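PDB 4ZR1: ceramide very long chain fatty acid hydroxylase SCS7 from Saccharomyces cerevisiae, which hydroxylates the very long chain fatty acids of ceramides, probably at C-2, in sphingolipid metabolism, using oxygen and electrons from cytochrome b5 at a probable dimetal centre. Local coordinates for residues Phe140-Ile145 and Phe223-Tyr228; Leu204-Leu209 and Trp213-Phe218. All blocks are in the same frame, centred on the assembly; numbering follows the deposited sequence.

Contact 1. Residues Phe140-Ile145 and Phe223-Tyr228; sequences FVWTLI and FGYVCY
Trp142 lays one face of its indole on the backbone of Gly224 and Tyr225 and, with Tyr225 and Tyr228, forms an aromatic cluster where transmembrane helices 128-154 and 211-236 cross. The short helical segments cross at -52°, their axes 8.8 Å apart, and the CA atoms of Trp142 and Gly224 face each other. Glycine suits this place because a side chain there would point at Trp142 and probably crowd it; without one, the indole lies against bare main chain. CG of Trp142 is anti to its backbone N (chi1 162°), which carries the ring across to the other helix. Backbone packing comes first: Tyr225 CA sits over the six-membered ring, 3.7 Å from its centroid, in a CH-pi contact, while Gly224 O lies over the same face nearer the pyrrole. Trp142 NE1 is 3.2 Å from Gly224 O, at too poor an angle for a hydrogen bond; this N-H makes a weak one to Glu146 on its own helix. Aromatic packing follows. The edge of Tyr225 meets the indole face in an offset edge-to-face pair with planes at 80°, a place tyrosine suits because its hydroxyl can also make a weak hydrogen bond to Asp229; Tyr228 approaches obliquely. With an alanine here instead of Trp142, the indole's place over the Gly224 peptide is likely to become a gap, and both tyrosines would lose their shared aromatic partner. Tyr225 also stacks on Phe194. The indole touches a bound tridecane, lining its pocket. At the benzo rim, CZ2 of Trp142 comes to 3.5 Å from CG of Tyr228.

Contact 2. Residues Leu204-Leu209 and Trp213-Phe218; sequences LVFALL and WAYAGF
The methyl group of Ala214 lies under the ring of Phe206, its CB 3.5 Å from the ring centroid and 17° off the normal, a CH-pi contact over the face. Alanine fits because its short side chain lets the flat ring settle close to helix 211-236. Phe206 turns CG anti to its own carbonyl carbon (chi1 -83°), which swings the ring across to that helix and presents its edge to Tyr215. There Phe206 CE2 stands 3.8 Å from Tyr215 CE2, above the tyrosine face, in a T-shaped pair whose planes are perpendicular. Beside this aromatic pair, Val205 CG1 meets Ala214 CB at 3.7 Å, a branched side chain that packs alongside the methyl. Leu209, just past the helix end, brings CD2 within 4.1 Å of Trp213 CB and so extends the apolar seam toward the turn. Farther out, His118 of helix 106-125 contacts the rings of Phe206, Tyr215 and Phe218, and Tyr202 meets both phenylalanines. Val205 and Gly217 also touch one bound tridecane, Phe218 another. With segment axes at 150° and only three residues between the segments, this is a tightly connected transmembrane helical hairpin, closed by apolar and aromatic packing.

How the contacts relate
Helix 211-236 takes part in both contacts: its residues 213-218 pair with the preceding transmembrane helix in contact 2, and, nearly three turns farther on, residues 223-228 receive helix 128-154 in contact 1. The centres are 15 Å apart, and the nearest atoms, about 5 Å apart, do not touch. Tridecane connects the two regions, since Trp142 of contact 1 and Val205 and Gly217 of contact 2 belong to the same pocket. Contact 1 is nearer the metal centre: the side chain of Tyr228 is about 4 Å from that of His232 and about 5 Å from that of His174. Contact 2 lies away from the zinc ligands, at the hairpin end of the bundle.

Contact 1. Residues Phe140-Ile145 and Phe223-Tyr228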
loop_
_atom_site.group_PDB
_atom_site.type_symbol
_atom_site.label_atom_id
_atom_site.label_comp_id
_atom_site.label_asym_id
_atom_site.label_seq_id
_atom_site.Cartn_x
_atom_site.Cartn_y
_atom_site.Cartn_z
ATOM N N PHE A 140 -0.276 -11.164 -15.334
ATOM C CA PHE A 140 -1.499 -11.733 -14.787
ATOM C C PHE A 140 -1.266 -12.254 -13.369
ATOM O O PHE A 140 -2.085 -12.051 -12.465
ATOM C CB PHE A 140 -2.017 -12.852 -15.702
ATOM C CG PHE A 140 -3.211 -13.592 -15.151
ATOM C CD1 PHE A 140 -4.480 -13.034 -15.212
ATOM C CD2 PHE A 140 -3.063 -14.844 -14.577
ATOM C CE1 PHE A 140 -5.578 -13.710 -14.712
ATOM C CE2 PHE A 140 -4.160 -15.530 -14.071
ATOM C CZ PHE A 140 -5.421 -14.966 -14.147
ATOM N N VAL A 141 -0.140 -12.932 -13.186
ATOM C CA VAL A 141 0.252 -13.412 -11.874
ATOM C C VAL A 141 0.517 -12.228 -10.939
ATOM O O VAL A 141 0.199 -12.302 -9.751
ATOM C CB VAL A 141 1.501 -14.329 -11.958
ATOM C CG1 VAL A 141 2.052 -14.660 -10.568
ATOM C CG2 VAL A 141 1.169 -15.607 -12.721
ATOM N N TRP A 142 1.076 -11.133 -11.466
ATOM C CA TRP A 142 1.278 -9.960 -10.622
ATOM C C TRP A 142 -0.033 -9.520 -9.962
ATOM O O TRP A 142 -0.056 -9.240 -8.758
ATOM C CB TRP A 142 1.869 -8.750 -11.373
ATOM C CG TRP A 142 1.590 -7.534 -10.531
ATOM C CD1 TRP A 142 0.662 -6.563 -10.769
ATOM C CD2 TRP A 142 2.157 -7.237 -9.243
ATOM N NE1 TRP A 142 0.640 -5.659 -9.730
ATOM C CE2 TRP A 142 1.547 -6.053 -8.781
ATOM C CE3 TRP A 142 3.136 -7.844 -8.448
ATOM C CZ2 TRP A 142 1.881 -5.469 -7.558
ATOM C CZ3 TRP A 142 3.463 -7.260 -7.229
ATOM C CH2 TRP A 142 2.838 -6.088 -6.800
ATOM N N THR A 143 -1.115 -9.447 -10.739
ATOM C CA THR A 143 -2.375 -8.914 -10.209
ATOM C C THR A 143 -2.914 -9.774 -9.079
ATOM O O THR A 143 -3.644 -9.283 -8.217
ATOM C CB THR A 143 -3.486 -8.811 -11.280
ATOM O OG1 THR A 143 -4.005 -10.118 -11.578
ATOM C CG2 THR A 143 -2.955 -8.164 -12.523
ATOM N N LEU A 144 -2.564 -11.062 -9.107
ATOM C CA LEU A 144 -2.995 -11.988 -8.073
ATOM C C LEU A 144 -2.161 -11.777 -6.815
ATOM O O LEU A 144 -2.699 -11.688 -5.710
ATOM C CB LEU A 144 -2.895 -13.435 -8.561
ATOM C CG LEU A 144 -3.588 -14.448 -7.644
ATOM C CD1 LEU A 144 -5.057 -14.077 -7.394
ATOM C CD2 LEU A 144 -3.481 -15.839 -8.231
ATOM N N ILE A 145 -0.845 -11.702 -7.002
ATOM C CA ILE A 145 0.088 -11.271 -5.967
ATOM C C ILE A 145 -0.321 -9.935 -5.340
ATOM O O ILE A 145 -0.408 -9.813 -4.108
ATOM C CB ILE A 145 1.499 -11.159 -6.540
ATOM C CG1 ILE A 145 2.023 -12.561 -6.870
ATOM C CG2 ILE A 145 2.421 -10.441 -5.573
ATOM C CD1 ILE A 145 3.286 -12.566 -7.706
ATOM N N PHE A 223 7.093 -5.810 -14.370
ATOM C CA PHE A 223 6.418 -4.717 -15.085
ATOM C C PHE A 223 5.041 -4.449 -14.484
ATOM O O PHE A 223 4.606 -3.305 -14.365
ATOM C CB PHE A 223 6.282 -5.048 -16.574
ATOM C CG PHE A 223 5.508 -4.023 -17.363
ATOM C CD1 PHE A 223 6.100 -2.831 -17.754
ATOM C CD2 PHE A 223 4.193 -4.255 -17.722
ATOM C CE1 PHE A 223 5.391 -1.892 -18.476
ATOM C CE2 PHE A 223 3.486 -3.326 -18.451
ATOM C CZ PHE A 223 4.087 -2.142 -18.831
ATOM N N GLY A 224 4.366 -5.525 -14.104
ATOM C CA GLY A 224 3.076 -5.431 -13.461
ATOM C C GLY A 224 3.182 -4.726 -12.132
ATOM O O GLY A 224 2.309 -3.930 -11.795
ATOM N N TYR A 225 4.250 -5.004 -11.383
ATOM C CA TYR A 225 4.473 -4.310 -10.116
ATOM C C TYR A 225 4.606 -2.802 -10.332
ATOM O O TYR A 225 4.000 -2.006 -9.605
ATOM C CB TYR A 225 5.721 -4.820 -9.387
ATOM C CG TYR A 225 6.241 -3.753 -8.462
ATOM C CD1 TYR A 225 5.562 -3.444 -7.285
ATOM C CD2 TYR A 225 7.375 -3.003 -8.789
ATOM C CE1 TYR A 225 6.011 -2.430 -6.445
ATOM C CE2 TYR A 225 7.824 -1.985 -7.956
ATOM C CZ TYR A 225 7.135 -1.705 -6.787
ATOM O OH TYR A 225 7.562 -0.699 -5.963
ATOM N N VAL A 226 5.416 -2.417 -11.317
ATOM C CA VAL A 226 5.629 -1.005 -11.635
ATOM C C VAL A 226 4.338 -0.311 -12.053
ATOM O O VAL A 226 4.086 0.833 -11.667
ATOM C CB VAL A 226 6.666 -0.833 -12.746
ATOM C CG1 VAL A 226 6.817 0.644 -13.092
ATOM C CG2 VAL A 226 8.003 -1.443 -12.298
ATOM N N CYS A 227 3.509 -1.007 -12.827
ATOM C CA CYS A 227 2.218 -0.453 -13.206
ATOM C C CYS A 227 1.343 -0.250 -11.976
ATOM O O CYS A 227 0.691 0.782 -11.845
ATOM C CB CYS A 227 1.523 -1.357 -14.221
ATOM S SG CYS A 227 2.355 -1.421 -15.828
ATOM N N TYR A 228 1.342 -1.231 -11.077
ATOM C CA TYR A 228 0.597 -1.144 -9.820
ATOM C C TYR A 228 0.921 0.093 -8.957
ATOM O O TYR A 228 0.013 0.832 -8.559
ATOM C CB TYR A 228 0.836 -2.408 -8.983
ATOM C CG TYR A 228 0.651 -2.184 -7.490
ATOM C CD1 TYR A 228 -0.620 -2.159 -6.922
ATOM C CD2 TYR A 228 1.746 -1.998 -6.651
ATOM C CE1 TYR A 228 -0.796 -1.947 -5.563
ATOM C CE2 TYR A 228 1.586 -1.795 -5.301
ATOM C CZ TYR A 228 0.310 -1.762 -4.758
ATOM O OH TYR A 228 0.144 -1.553 -3.402
#

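Contact 2. Residues Leu204-Leu209 and Trp213-Phe218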
loop_
_atom_site.group_PDB
_atom_site.type_symbol
_atom_site.label_atom_id
_atom_site.label_comp_id
_atom_site.label_asym_id
_atom_site.label_seq_id
_atom_site.Cartn_x
_atom_site.Cartn_y
_atom_site.Cartn_z
ATOM N N LEU A 204 11.973 -18.199 -6.752
ATOM C CA LEU A 204 10.958 -19.210 -7.023
ATOM C C LEU A 204 10.744 -19.413 -8.535
ATOM O O LEU A 204 10.751 -20.540 -9.023
ATOM C CB LEU A 204 9.642 -18.826 -6.345
ATOM C CG LEU A 204 8.541 -19.890 -6.307
ATOM C CD1 LEU A 204 9.044 -21.145 -5.613
ATOM C CD2 LEU A 204 7.298 -19.366 -5.614
ATOM N N VAL A 205 10.555 -18.316 -9.264
ATOM C CA VAL A 205 10.417 -18.346 -10.715
ATOM C C VAL A 205 11.619 -19.010 -11.410
ATOM O O VAL A 205 11.448 -19.834 -12.312
ATOM C CB VAL A 205 10.242 -16.912 -11.281
ATOM C CG1 VAL A 205 10.155 -16.931 -12.806
ATOM C CG2 VAL A 205 9.018 -16.262 -10.693
ATOM N N PHE A 206 12.835 -18.650 -10.999
ATOM C CA PHE A 206 14.030 -19.173 -11.658
ATOM C C PHE A 206 14.380 -20.586 -11.203
ATOM O O PHE A 206 15.236 -21.240 -11.799
ATOM C CB PHE A 206 15.214 -18.238 -11.439
ATOM C CG PHE A 206 15.251 -17.081 -12.399
ATOM C CD1 PHE A 206 14.659 -15.869 -12.072
ATOM C CD2 PHE A 206 15.850 -17.217 -13.640
ATOM C CE1 PHE A 206 14.680 -14.815 -12.958
ATOM C CE2 PHE A 206 15.875 -16.165 -14.530
ATOM C CZ PHE A 206 15.292 -14.960 -14.187
ATOM N N ALA A 207 13.697 -21.061 -10.165
ATOM C CA ALA A 207 13.879 -22.424 -9.681
ATOM C C ALA A 207 12.884 -23.385 -10.318
ATOM O O ALA A 207 13.171 -24.571 -10.465
ATOM C CB ALA A 207 13.751 -22.469 -8.180
ATOM N N LEU A 208 11.715 -22.872 -10.692
ATOM C CA LEU A 208 10.691 -23.693 -11.332
ATOM C C LEU A 208 10.792 -23.677 -12.853
ATOM O O LEU A 208 10.946 -24.716 -13.481
ATOM C CB LEU A 208 9.295 -23.231 -10.919
ATOM C CG LEU A 208 9.034 -23.204 -9.413
ATOM C CD1 LEU A 208 7.578 -22.870 -9.147
ATOM C CD2 LEU A 208 9.432 -24.518 -8.762
ATOM N N LEU A 209 10.703 -22.493 -13.442
ATOM C CA LEU A 209 10.627 -22.367 -14.892
ATOM C C LEU A 209 11.964 -22.599 -15.571
ATOM O O LEU A 209 13.018 -22.379 -14.976
ATOM C CB LEU A 209 10.090 -20.985 -15.283
ATOM C CG LEU A 209 8.574 -20.813 -15.379
ATOM C CD1 LEU A 209 7.872 -21.186 -14.091
ATOM C CD2 LEU A 209 8.255 -19.379 -15.751
ATOM N N TRP A 213 12.357 -18.830 -19.904
ATOM C CA TRP A 213 10.953 -18.650 -19.558
ATOM C C TRP A 213 10.852 -17.772 -18.316
ATOM O O TRP A 213 9.893 -17.017 -18.141
ATOM C CB TRP A 213 10.261 -19.988 -19.280
ATOM C CG TRP A 213 10.072 -20.927 -20.448
ATOM C CD1 TRP A 213 10.811 -20.995 -21.597
ATOM C CD2 TRP A 213 9.069 -21.947 -20.559
ATOM N NE1 TRP A 213 10.322 -21.989 -22.419
ATOM C CE2 TRP A 213 9.255 -22.591 -21.800
ATOM C CE3 TRP A 213 8.024 -22.374 -19.728
ATOM C CZ2 TRP A 213 8.437 -23.638 -22.231
ATOM C CZ3 TRP A 213 7.210 -23.416 -20.156
ATOM C CH2 TRP A 213 7.420 -24.033 -21.398
ATOM N N ALA A 214 11.842 -17.905 -17.434
ATOM C CA ALA A 214 11.869 -17.146 -16.194
ATOM C C ALA A 214 12.190 -15.694 -16.495
ATOM O O ALA A 214 11.601 -14.800 -15.904
ATOM C CB ALA A 214 12.873 -17.728 -15.228
ATOM N N TYR A 215 13.112 -15.464 -17.426
ATOM C CA TYR A 215 13.430 -14.112 -17.856
ATOM C C TYR A 215 12.187 -13.380 -18.326
ATOM O O TYR A 215 11.903 -12.271 -17.864
ATOM C CB TYR A 215 14.482 -14.126 -18.962
ATOM C CG TYR A 215 15.880 -14.280 -18.425
ATOM C CD1 TYR A 215 16.599 -13.178 -17.980
ATOM C CD2 TYR A 215 16.475 -15.531 -18.342
ATOM C CE1 TYR A 215 17.865 -13.314 -17.475
ATOM C CE2 TYR A 215 17.747 -15.676 -17.839
ATOM C CZ TYR A 215 18.434 -14.564 -17.409
ATOM O OH TYR A 215 19.703 -14.716 -16.910
ATOM N N ALA A 216 11.439 -14.010 -19.225
ATOM C CA ALA A 216 10.228 -13.410 -19.782
ATOM C C ALA A 216 9.126 -13.301 -18.734
ATOM O O ALA A 216 8.431 -12.288 -18.655
ATOM C CB ALA A 216 9.739 -14.217 -20.974
ATOM N N GLY A 217 8.965 -14.354 -17.937
ATOM C CA GLY A 217 7.946 -14.383 -16.901
ATOM C C GLY A 217 8.211 -13.373 -15.797
ATOM O O GLY A 217 7.309 -12.640 -15.389
ATOM N N PHE A 218 9.447 -13.334 -15.303
ATOM C CA PHE A 218 9.812 -12.374 -14.275
ATOM C C PHE A 218 9.712 -10.943 -14.797
ATOM O O PHE A 218 9.289 -10.045 -14.065
ATOM C CB PHE A 218 11.230 -12.625 -13.751
ATOM C CG PHE A 218 11.674 -11.622 -12.734
ATOM C CD1 PHE A 218 11.154 -11.651 -11.441
ATOM C CD2 PHE A 218 12.594 -10.636 -13.064
ATOM C CE1 PHE A 218 11.552 -10.714 -10.487
ATOM C CE2 PHE A 218 13.002 -9.698 -12.111
ATOM C CZ PHE A 218 12.472 -9.738 -10.825
#